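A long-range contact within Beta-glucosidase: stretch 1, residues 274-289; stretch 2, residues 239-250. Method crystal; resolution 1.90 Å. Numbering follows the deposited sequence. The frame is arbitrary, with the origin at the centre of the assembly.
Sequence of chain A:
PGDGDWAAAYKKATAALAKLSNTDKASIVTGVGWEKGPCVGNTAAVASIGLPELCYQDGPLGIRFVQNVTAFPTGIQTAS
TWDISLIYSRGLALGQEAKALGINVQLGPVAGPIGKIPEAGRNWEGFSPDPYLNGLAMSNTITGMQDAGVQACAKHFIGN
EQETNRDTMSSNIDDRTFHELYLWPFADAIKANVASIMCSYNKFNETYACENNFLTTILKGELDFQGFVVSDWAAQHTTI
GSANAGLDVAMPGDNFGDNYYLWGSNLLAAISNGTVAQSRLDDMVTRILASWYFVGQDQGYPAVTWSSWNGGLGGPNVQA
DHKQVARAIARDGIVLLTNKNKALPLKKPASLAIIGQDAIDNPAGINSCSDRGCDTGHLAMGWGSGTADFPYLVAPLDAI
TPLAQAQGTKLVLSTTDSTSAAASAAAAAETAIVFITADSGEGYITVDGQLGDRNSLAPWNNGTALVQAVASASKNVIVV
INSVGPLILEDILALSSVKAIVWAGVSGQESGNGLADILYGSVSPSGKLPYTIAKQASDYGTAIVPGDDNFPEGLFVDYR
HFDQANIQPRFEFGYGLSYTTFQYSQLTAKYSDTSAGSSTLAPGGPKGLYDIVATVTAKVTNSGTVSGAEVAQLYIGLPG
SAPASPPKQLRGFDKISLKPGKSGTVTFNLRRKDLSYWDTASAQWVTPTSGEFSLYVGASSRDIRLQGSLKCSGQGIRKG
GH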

# COMPACT_ATOMS: atom_id res chain seq x y z
N GLY A 274 -27.43 -13.47 -28.56
CA GLY A 274 -26.92 -12.32 -29.30
C GLY A 274 -26.60 -11.11 -28.47
O GLY A 274 -26.32 -10.08 -29.01
N THR A 275 -26.65 -11.18 -27.15
CA THR A 275 -26.45 -9.97 -26.32
C THR A 275 -24.96 -9.78 -25.93
O THR A 275 -24.54 -8.68 -25.58
CB THR A 275 -27.30 -10.00 -25.04
OG1 THR A 275 -27.14 -11.25 -24.38
CG2 THR A 275 -28.79 -9.79 -25.32
N VAL A 276 -24.17 -10.84 -25.98
CA VAL A 276 -22.70 -10.82 -25.78
C VAL A 276 -22.08 -11.52 -26.99
O VAL A 276 -22.47 -12.60 -27.35
CB VAL A 276 -22.28 -11.59 -24.51
CG1 VAL A 276 -20.78 -11.65 -24.38
CG2 VAL A 276 -22.84 -10.90 -23.23
N ALA A 277 -21.07 -10.93 -27.57
CA ALA A 277 -20.36 -11.53 -28.66
C ALA A 277 -19.44 -12.66 -28.23
O ALA A 277 -18.78 -12.59 -27.20
CB ALA A 277 -19.55 -10.50 -29.35
N GLN A 278 -19.45 -13.73 -29.01
CA GLN A 278 -18.44 -14.79 -28.85
C GLN A 278 -17.04 -14.21 -28.73
O GLN A 278 -16.27 -14.70 -27.92
CB GLN A 278 -18.43 -15.73 -30.07
CG GLN A 278 -17.39 -16.88 -30.01
CD GLN A 278 -17.72 -17.85 -28.90
OE1 GLN A 278 -18.89 -18.15 -28.68
NE2 GLN A 278 -16.72 -18.29 -28.15
N SER A 279 -16.72 -13.18 -29.52
CA SER A 279 -15.42 -12.56 -29.48
C SER A 279 -15.05 -12.01 -28.07
O SER A 279 -13.84 -11.95 -27.69
CB SER A 279 -15.35 -11.45 -30.50
OG SER A 279 -16.26 -10.42 -30.14
N ARG A 280 -16.06 -11.63 -27.32
CA ARG A 280 -15.86 -11.07 -25.98
C ARG A 280 -15.39 -12.18 -25.04
O ARG A 280 -14.37 -12.05 -24.33
CB ARG A 280 -17.11 -10.32 -25.47
CG ARG A 280 -16.92 -9.64 -24.05
CD ARG A 280 -16.03 -8.39 -24.09
NE ARG A 280 -14.66 -8.71 -23.79
CZ ARG A 280 -14.23 -9.05 -22.56
NH1 ARG A 280 -15.03 -8.97 -21.52
NH2 ARG A 280 -12.97 -9.39 -22.37
N LEU A 281 -16.09 -13.30 -25.07
CA LEU A 281 -15.59 -14.47 -24.25
C LEU A 281 -14.18 -14.97 -24.68
O LEU A 281 -13.31 -15.29 -23.85
CB LEU A 281 -16.59 -15.65 -24.29
CG LEU A 281 -16.24 -17.01 -23.70
CD1 LEU A 281 -15.90 -16.89 -22.22
CD2 LEU A 281 -17.40 -17.96 -23.90
N ASP A 282 -13.95 -15.02 -25.98
CA ASP A 282 -12.67 -15.40 -26.52
C ASP A 282 -11.61 -14.45 -26.01
O ASP A 282 -10.51 -14.89 -25.65
CB ASP A 282 -12.68 -15.39 -28.05
CG ASP A 282 -13.51 -16.56 -28.64
OD1 ASP A 282 -13.94 -17.47 -27.91
OD2 ASP A 282 -13.70 -16.58 -29.89
N ASP A 283 -11.93 -13.16 -25.95
CA ASP A 283 -10.98 -12.15 -25.52
C ASP A 283 -10.67 -12.36 -24.03
O ASP A 283 -9.54 -12.32 -23.63
CB ASP A 283 -11.53 -10.76 -25.76
CG ASP A 283 -10.56 -9.69 -25.37
OD1 ASP A 283 -9.58 -9.50 -26.10
OD2 ASP A 283 -10.73 -9.09 -24.31
N MET A 284 -11.68 -12.68 -23.25
CA MET A 284 -11.51 -12.92 -21.80
C MET A 284 -10.53 -14.04 -21.55
O MET A 284 -9.60 -13.93 -20.78
CB MET A 284 -12.83 -13.33 -21.18
CG MET A 284 -13.91 -12.32 -21.05
SD MET A 284 -15.37 -13.22 -20.39
CE MET A 284 -16.71 -12.11 -20.56
N VAL A 285 -10.74 -15.16 -22.22
CA VAL A 285 -9.87 -16.33 -22.10
C VAL A 285 -8.49 -16.12 -22.60
O VAL A 285 -7.53 -16.59 -21.98
CB VAL A 285 -10.52 -17.55 -22.78
CG1 VAL A 285 -9.61 -18.76 -22.61
CG2 VAL A 285 -11.84 -17.84 -22.09
N THR A 286 -8.35 -15.42 -23.74
CA THR A 286 -7.07 -15.11 -24.26
C THR A 286 -6.24 -14.33 -23.23
O THR A 286 -5.08 -14.63 -23.04
CB THR A 286 -7.13 -14.32 -25.57
OG1 THR A 286 -7.91 -15.02 -26.57
CG2 THR A 286 -5.77 -14.09 -26.10
N ARG A 287 -6.89 -13.39 -22.56
CA ARG A 287 -6.22 -12.54 -21.58
C ARG A 287 -5.76 -13.35 -20.34
O ARG A 287 -4.62 -13.23 -19.88
CB ARG A 287 -7.12 -11.41 -21.18
CG ARG A 287 -7.31 -10.32 -22.25
CD ARG A 287 -8.38 -9.31 -21.89
NE ARG A 287 -8.38 -8.21 -22.84
CZ ARG A 287 -7.49 -7.22 -22.91
NH1 ARG A 287 -6.53 -7.09 -22.02
NH2 ARG A 287 -7.61 -6.32 -23.90
N ILE A 288 -6.67 -14.14 -19.77
CA ILE A 288 -6.41 -14.98 -18.60
C ILE A 288 -5.23 -15.94 -18.87
O ILE A 288 -4.26 -16.00 -18.10
CB ILE A 288 -7.65 -15.80 -18.20
CG1 ILE A 288 -8.79 -14.86 -17.82
CG2 ILE A 288 -7.34 -16.73 -17.02
CD1 ILE A 288 -10.19 -15.41 -17.84
N LEU A 289 -5.30 -16.59 -20.03
CA LEU A 289 -4.23 -17.52 -20.43
C LEU A 289 -2.93 -16.75 -20.72
O LEU A 289 -1.85 -17.22 -20.41
CB LEU A 289 -4.67 -18.38 -21.66
CG LEU A 289 -5.87 -19.31 -21.40
CD1 LEU A 289 -6.10 -20.10 -22.68
CD2 LEU A 289 -5.65 -20.29 -20.24
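Stretch 2 239-250: TIGSANAGLDVA

Stretch 2 packs on stretch 1 as a short helix and its trailing loop laid obliquely along a longer helix, a mixed contact in which one arginine ties down the helix end and apolar side chains pack beside it. The evidence begins with the backbone. Helix 278-289 has Ala-277 at its N-cap position and continues beyond the stretch. In stretch 2, helical phi/psi persist through Ala-245, and Gly-246 breaks them with phi 114° and psi 17°. Leu-247 N to Ser-242 O at 3.1 Å and Gly-246 N to Ala-243 O at 3.2 Å, with the positive phi of Gly-246, make a Schellman motif; a CB at these angles would be jammed against the preceding carbonyl oxygen.

The helix axes approach to 10.0 Å, and their N-to-C directions differ by 62°. Both stretches run the same general way through the contact: Val-276 lies nearest Ile-240 (CA to CA 6.3 Å), Arg-280 nearest Ala-243 (CA to CA 7.0 Å) and Met-284 nearest Asp-248 (CA to CA 4.7 Å). The total buried surface is 579 Å².

At the leading end, Asn-244 ND2 donates to Thr-275 O at 3.1 Å with an angle of 172°, close to linear. Its OD1 accepts from a water at 2.7 Å, and that water accepts from Ala-277 N at 3.0 Å, so the amide holds the segment before the helix both directly and through solvent. Val-276 CG2 packs 4.0 Å from Ala-243 CB, which Met-284 CE also approaches, at 3.7 Å; the small alanine side chain thus meets two residues of stretch 1.

Arg-280 points toward stretch 2 and reads the helix terminus. Its NH1 donates to Ala-243 O at 2.8 Å (163°) and to Leu-247 O at 2.9 Å (159°), while NH2 forms a salt bridge with Asp-248 OD1 at 2.8 Å. All three acceptors lie at the guanidinium edge, near its plane, where the N-H groups of a guanidinium point. Arg-280 NH2 also bonds Asp-283 OD2 at 3.0 Å. This shared donor lies between two carboxylates whose like charges come close, Asp-283 OD2 and Asp-248 OD1 being 4.4 Å apart. Arg-287 NE adds a salt bridge to Asp-283 OD2 at 2.9 Å, but stands 4.6 Å from Asp-248 OD2, which is well out of its guanidinium plane; there only charge proximity is supported.

Toward the far end, Ile-288 CD1 meets Val-249 CG2 at 3.3 Å, a tight apolar contact, and lies 3.5 Å from Asp-248 O.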

# COMPACT_ATOMS: atom_id res chain seq x y z
N THR A 239 -25.12 -10.41 -15.98
CA THR A 239 -24.44 -11.24 -16.96
C THR A 239 -23.84 -10.38 -18.12
O THR A 239 -22.63 -10.43 -18.46
CB THR A 239 -25.44 -12.27 -17.55
OG1 THR A 239 -25.90 -13.12 -16.54
CG2 THR A 239 -24.77 -13.11 -18.67
N ILE A 240 -24.72 -9.65 -18.78
CA ILE A 240 -24.39 -8.98 -20.03
C ILE A 240 -23.55 -7.71 -19.74
O ILE A 240 -22.59 -7.46 -20.43
CB ILE A 240 -25.70 -8.53 -20.80
CG1 ILE A 240 -26.49 -9.76 -21.23
CG2 ILE A 240 -25.37 -7.62 -21.97
CD1 ILE A 240 -27.97 -9.45 -21.51
N GLY A 241 -23.95 -6.95 -18.71
CA GLY A 241 -23.25 -5.70 -18.37
C GLY A 241 -21.79 -5.89 -18.14
O GLY A 241 -20.96 -5.19 -18.73
N SER A 242 -21.47 -6.86 -17.27
CA SER A 242 -20.10 -7.10 -16.92
C SER A 242 -19.26 -7.59 -18.11
O SER A 242 -18.15 -7.11 -18.32
CB SER A 242 -20.01 -8.09 -15.74
OG SER A 242 -20.66 -9.32 -16.01
N ALA A 243 -19.73 -8.62 -18.83
CA ALA A 243 -19.02 -9.09 -20.00
C ALA A 243 -18.70 -7.95 -20.96
O ALA A 243 -17.55 -7.81 -21.44
CB ALA A 243 -19.84 -10.18 -20.72
N ASN A 244 -19.72 -7.19 -21.29
CA ASN A 244 -19.59 -6.13 -22.33
C ASN A 244 -18.77 -4.95 -21.88
O ASN A 244 -18.12 -4.29 -22.71
CB ASN A 244 -20.95 -5.74 -22.84
CG ASN A 244 -21.54 -6.81 -23.71
OD1 ASN A 244 -20.87 -7.79 -24.10
ND2 ASN A 244 -22.83 -6.66 -24.00
N ALA A 245 -18.67 -4.79 -20.57
CA ALA A 245 -17.84 -3.71 -19.99
C ALA A 245 -16.39 -4.02 -20.00
O ALA A 245 -15.57 -3.12 -19.90
CB ALA A 245 -18.26 -3.50 -18.54
N GLY A 246 -16.06 -5.30 -20.05
CA GLY A 246 -14.70 -5.77 -20.11
C GLY A 246 -14.19 -6.58 -18.92
O GLY A 246 -13.00 -6.72 -18.76
N LEU A 247 -15.08 -7.07 -18.08
CA LEU A 247 -14.71 -7.97 -17.02
C LEU A 247 -14.21 -9.28 -17.70
O LEU A 247 -14.74 -9.65 -18.75
CB LEU A 247 -15.83 -8.28 -16.08
CG LEU A 247 -15.61 -9.17 -14.87
CD1 LEU A 247 -14.64 -8.48 -13.92
CD2 LEU A 247 -16.92 -9.48 -14.14
N ASP A 248 -13.21 -9.93 -17.10
CA ASP A 248 -12.69 -11.22 -17.63
C ASP A 248 -12.91 -12.41 -16.73
O ASP A 248 -13.06 -13.54 -17.24
CB ASP A 248 -11.23 -11.11 -17.96
CG ASP A 248 -10.95 -9.99 -18.96
OD1 ASP A 248 -11.61 -10.00 -20.05
OD2 ASP A 248 -10.10 -9.10 -18.67
N VAL A 249 -12.94 -12.19 -15.44
CA VAL A 249 -13.14 -13.27 -14.49
C VAL A 249 -14.09 -12.86 -13.36
O VAL A 249 -13.90 -11.81 -12.72
CB VAL A 249 -11.82 -13.70 -13.82
CG1 VAL A 249 -12.03 -14.89 -12.88
CG2 VAL A 249 -10.78 -14.06 -14.87
N ALA A 250 -15.10 -13.69 -13.11
CA ALA A 250 -16.09 -13.42 -12.09
C ALA A 250 -15.79 -14.22 -10.84
O ALA A 250 -15.89 -15.44 -10.88
CB ALA A 250 -17.50 -13.74 -12.58
O HOH W 1 -20.16 -8.26 -26.62